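PDB 4D9I: diaminopropionate ammonia-lyase from Escherichia coli, which uses pyridoxal 5'-phosphate to catalyse the alpha,beta-elimination of both L- and D-2,3-diaminopropionate, giving pyruvate and ammonia. Local coordinates for residues A40-C48 with E212-M220. Sequence-based numbering, arbitrary orientation.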
# COMPACT_ATOMS: atom_id res chain seq x y z
N ALA B 40 -24.11 14.66 -15.61
CA ALA B 40 -22.78 14.78 -16.20
C ALA B 40 -21.73 14.03 -15.36
O ALA B 40 -21.66 14.22 -14.15
CB ALA B 40 -22.39 16.24 -16.35
N GLY B 41 -20.95 13.19 -16.02
CA GLY B 41 -19.90 12.44 -15.35
C GLY B 41 -20.30 11.07 -14.84
O GLY B 41 -19.47 10.37 -14.25
N TYR B 42 -21.56 10.67 -15.07
CA TYR B 42 -21.99 9.32 -14.68
C TYR B 42 -21.16 8.25 -15.35
O TYR B 42 -20.98 8.27 -16.58
CB TYR B 42 -23.46 9.04 -14.99
CG TYR B 42 -23.86 7.62 -14.60
CD1 TYR B 42 -24.13 7.29 -13.27
CD2 TYR B 42 -23.91 6.60 -15.56
CE1 TYR B 42 -24.47 5.99 -12.91
CE2 TYR B 42 -24.26 5.30 -15.21
CZ TYR B 42 -24.53 5.01 -13.88
OH TYR B 42 -24.86 3.72 -13.50
N ARG B 43 -20.68 7.31 -14.52
CA ARG B 43 -19.99 6.12 -14.95
C ARG B 43 -20.14 5.08 -13.82
O ARG B 43 -19.83 5.37 -12.67
CB ARG B 43 -18.50 6.42 -15.22
CG ARG B 43 -17.75 5.38 -16.05
CD ARG B 43 -16.24 5.62 -15.97
N PRO B 44 -20.62 3.87 -14.14
CA PRO B 44 -20.66 2.85 -13.08
C PRO B 44 -19.27 2.69 -12.47
O PRO B 44 -18.29 2.67 -13.19
CB PRO B 44 -21.07 1.59 -13.82
CG PRO B 44 -21.82 2.09 -15.02
CD PRO B 44 -21.12 3.34 -15.43
N THR B 45 -19.20 2.65 -11.15
CA THR B 45 -17.93 2.57 -10.43
C THR B 45 -17.38 1.14 -10.56
O THR B 45 -18.14 0.18 -10.70
CB THR B 45 -18.12 2.89 -8.94
OG1 THR B 45 -19.12 2.03 -8.39
CG2 THR B 45 -18.53 4.35 -8.71
N PRO B 46 -16.04 0.97 -10.53
CA PRO B 46 -15.57 -0.38 -10.79
C PRO B 46 -15.95 -1.38 -9.71
O PRO B 46 -16.09 -1.02 -8.53
CB PRO B 46 -14.03 -0.24 -10.86
CG PRO B 46 -13.78 1.23 -11.11
CD PRO B 46 -14.95 1.96 -10.50
N LEU B 47 -16.12 -2.62 -10.14
CA LEU B 47 -16.23 -3.73 -9.23
C LEU B 47 -14.95 -4.55 -9.38
O LEU B 47 -14.79 -5.28 -10.37
CB LEU B 47 -17.44 -4.60 -9.58
CG LEU B 47 -17.72 -5.74 -8.60
CD1 LEU B 47 -18.08 -5.16 -7.24
CD2 LEU B 47 -18.86 -6.62 -9.09
N CYS B 48 -14.05 -4.44 -8.42
CA CYS B 48 -12.70 -5.00 -8.59
C CYS B 48 -12.65 -6.43 -8.08
O CYS B 48 -13.15 -6.73 -7.00
CB CYS B 48 -11.67 -4.13 -7.88
SG CYS B 48 -11.78 -2.36 -8.24
N GLU B 212 -25.84 -1.54 -10.19
CA GLU B 212 -24.61 -1.61 -10.99
C GLU B 212 -23.79 -2.86 -10.69
O GLU B 212 -23.35 -3.53 -11.62
CB GLU B 212 -23.71 -0.39 -10.74
CG GLU B 212 -24.24 0.93 -11.29
CD GLU B 212 -23.37 2.09 -10.87
OE1 GLU B 212 -22.30 1.83 -10.24
OE2 GLU B 212 -23.74 3.27 -11.18
N ALA B 213 -23.61 -3.15 -9.41
CA ALA B 213 -22.83 -4.32 -8.98
C ALA B 213 -23.43 -5.63 -9.46
O ALA B 213 -22.69 -6.52 -9.86
CB ALA B 213 -22.62 -4.33 -7.46
N VAL B 214 -24.76 -5.74 -9.44
CA VAL B 214 -25.43 -6.96 -9.89
C VAL B 214 -25.20 -7.13 -11.40
O VAL B 214 -24.84 -8.20 -11.85
CB VAL B 214 -26.94 -6.98 -9.56
CG1 VAL B 214 -27.63 -8.14 -10.26
CG2 VAL B 214 -27.14 -7.14 -8.07
N GLU B 215 -25.41 -6.05 -12.15
CA GLU B 215 -25.11 -6.03 -13.58
C GLU B 215 -23.65 -6.43 -13.80
O GLU B 215 -23.35 -7.22 -14.68
CB GLU B 215 -25.34 -4.63 -14.17
CG GLU B 215 -25.15 -4.57 -15.68
CD GLU B 215 -25.22 -3.15 -16.24
OE1 GLU B 215 -25.29 -2.18 -15.47
OE2 GLU B 215 -25.18 -3.00 -17.49
N GLN B 216 -22.74 -5.88 -13.00
CA GLN B 216 -21.32 -6.21 -13.16
C GLN B 216 -21.04 -7.68 -12.83
O GLN B 216 -20.29 -8.33 -13.55
CB GLN B 216 -20.44 -5.28 -12.33
CG GLN B 216 -20.32 -3.88 -12.92
CD GLN B 216 -19.91 -2.87 -11.88
OE1 GLN B 216 -20.44 -2.87 -10.78
NE2 GLN B 216 -18.95 -2.03 -12.22
N MET B 217 -21.62 -8.18 -11.74
CA MET B 217 -21.47 -9.59 -11.37
C MET B 217 -22.03 -10.52 -12.44
O MET B 217 -21.41 -11.53 -12.78
CB MET B 217 -22.06 -9.88 -9.99
CG MET B 217 -21.18 -9.41 -8.83
SD MET B 217 -21.79 -9.69 -7.15
CE MET B 217 -23.30 -8.73 -7.10
N ARG B 218 -23.18 -10.16 -13.01
CA ARG B 218 -23.75 -10.93 -14.11
C ARG B 218 -22.84 -10.95 -15.34
O ARG B 218 -22.69 -11.99 -15.97
CB ARG B 218 -25.15 -10.42 -14.47
CG ARG B 218 -26.24 -10.88 -13.50
CD ARG B 218 -27.57 -10.20 -13.82
NE ARG B 218 -28.62 -10.58 -12.88
CZ ARG B 218 -29.68 -9.82 -12.58
NH1 ARG B 218 -29.84 -8.61 -13.11
NH2 ARG B 218 -30.56 -10.25 -11.70
N GLU B 219 -22.21 -9.82 -15.67
CA GLU B 219 -21.24 -9.79 -16.78
C GLU B 219 -20.03 -10.69 -16.50
O GLU B 219 -19.47 -11.30 -17.41
CB GLU B 219 -20.79 -8.35 -17.08
CG GLU B 219 -19.78 -8.24 -18.23
CD GLU B 219 -19.38 -6.81 -18.55
OE1 GLU B 219 -19.13 -6.03 -17.61
OE2 GLU B 219 -19.33 -6.46 -19.75
N MET B 220 -19.64 -10.77 -15.22
CA MET B 220 -18.55 -11.66 -14.79
C MET B 220 -19.00 -13.11 -14.71
O MET B 220 -18.17 -13.99 -14.60
CB MET B 220 -18.04 -11.27 -13.41
CG MET B 220 -17.33 -9.93 -13.34
SD MET B 220 -16.97 -9.60 -11.61
CE MET B 220 -16.24 -7.97 -11.75
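Leu-47 rests on helix 208-220 through its CD2 methyl, which lies 3.6 Å from Met-217 CG and 3.8 Å from Gln-216 CB. With CG anti to the backbone N (chi1 -175°), the isobutyl group is carried onto the helix, where Met-220 CE comes within 4.0 Å of Leu-47 CD2. The Gln-216 amide reaches the loop: NE2 donates to Thr-45 O at 2.8 Å, nearly straight at 165° and close to the amide's own plane. Glu-212 sends one carboxylate oxygen to Tyr-42 and the other to the backbone N of Thr-45. Tyr-42 OH donates to Glu-212 OE2, 2.6 Å between the oxygens, on the anti side and 33° out of the carboxylate plane, while Glu-212 OE1 takes a weak bond from Thr-45 N at 3.3 Å. OE1 also forms salt bridges with Arg-70 and Lys-65, so this buried carboxylate is probably ionised. A glutamine in its place would probably deprive both cations of this negative partner. Lys-65 NZ also bonds Thr-45 O and Gln-216 OE1. In this fold type II PLP-dependent enzyme the contact packs helix 208-220 against strand 47-49, an outermost strand of the mixed sheet within this chain, antiparallel to 61-66, whose Leu-63 touches Leu-47, Met-217 and Met-220.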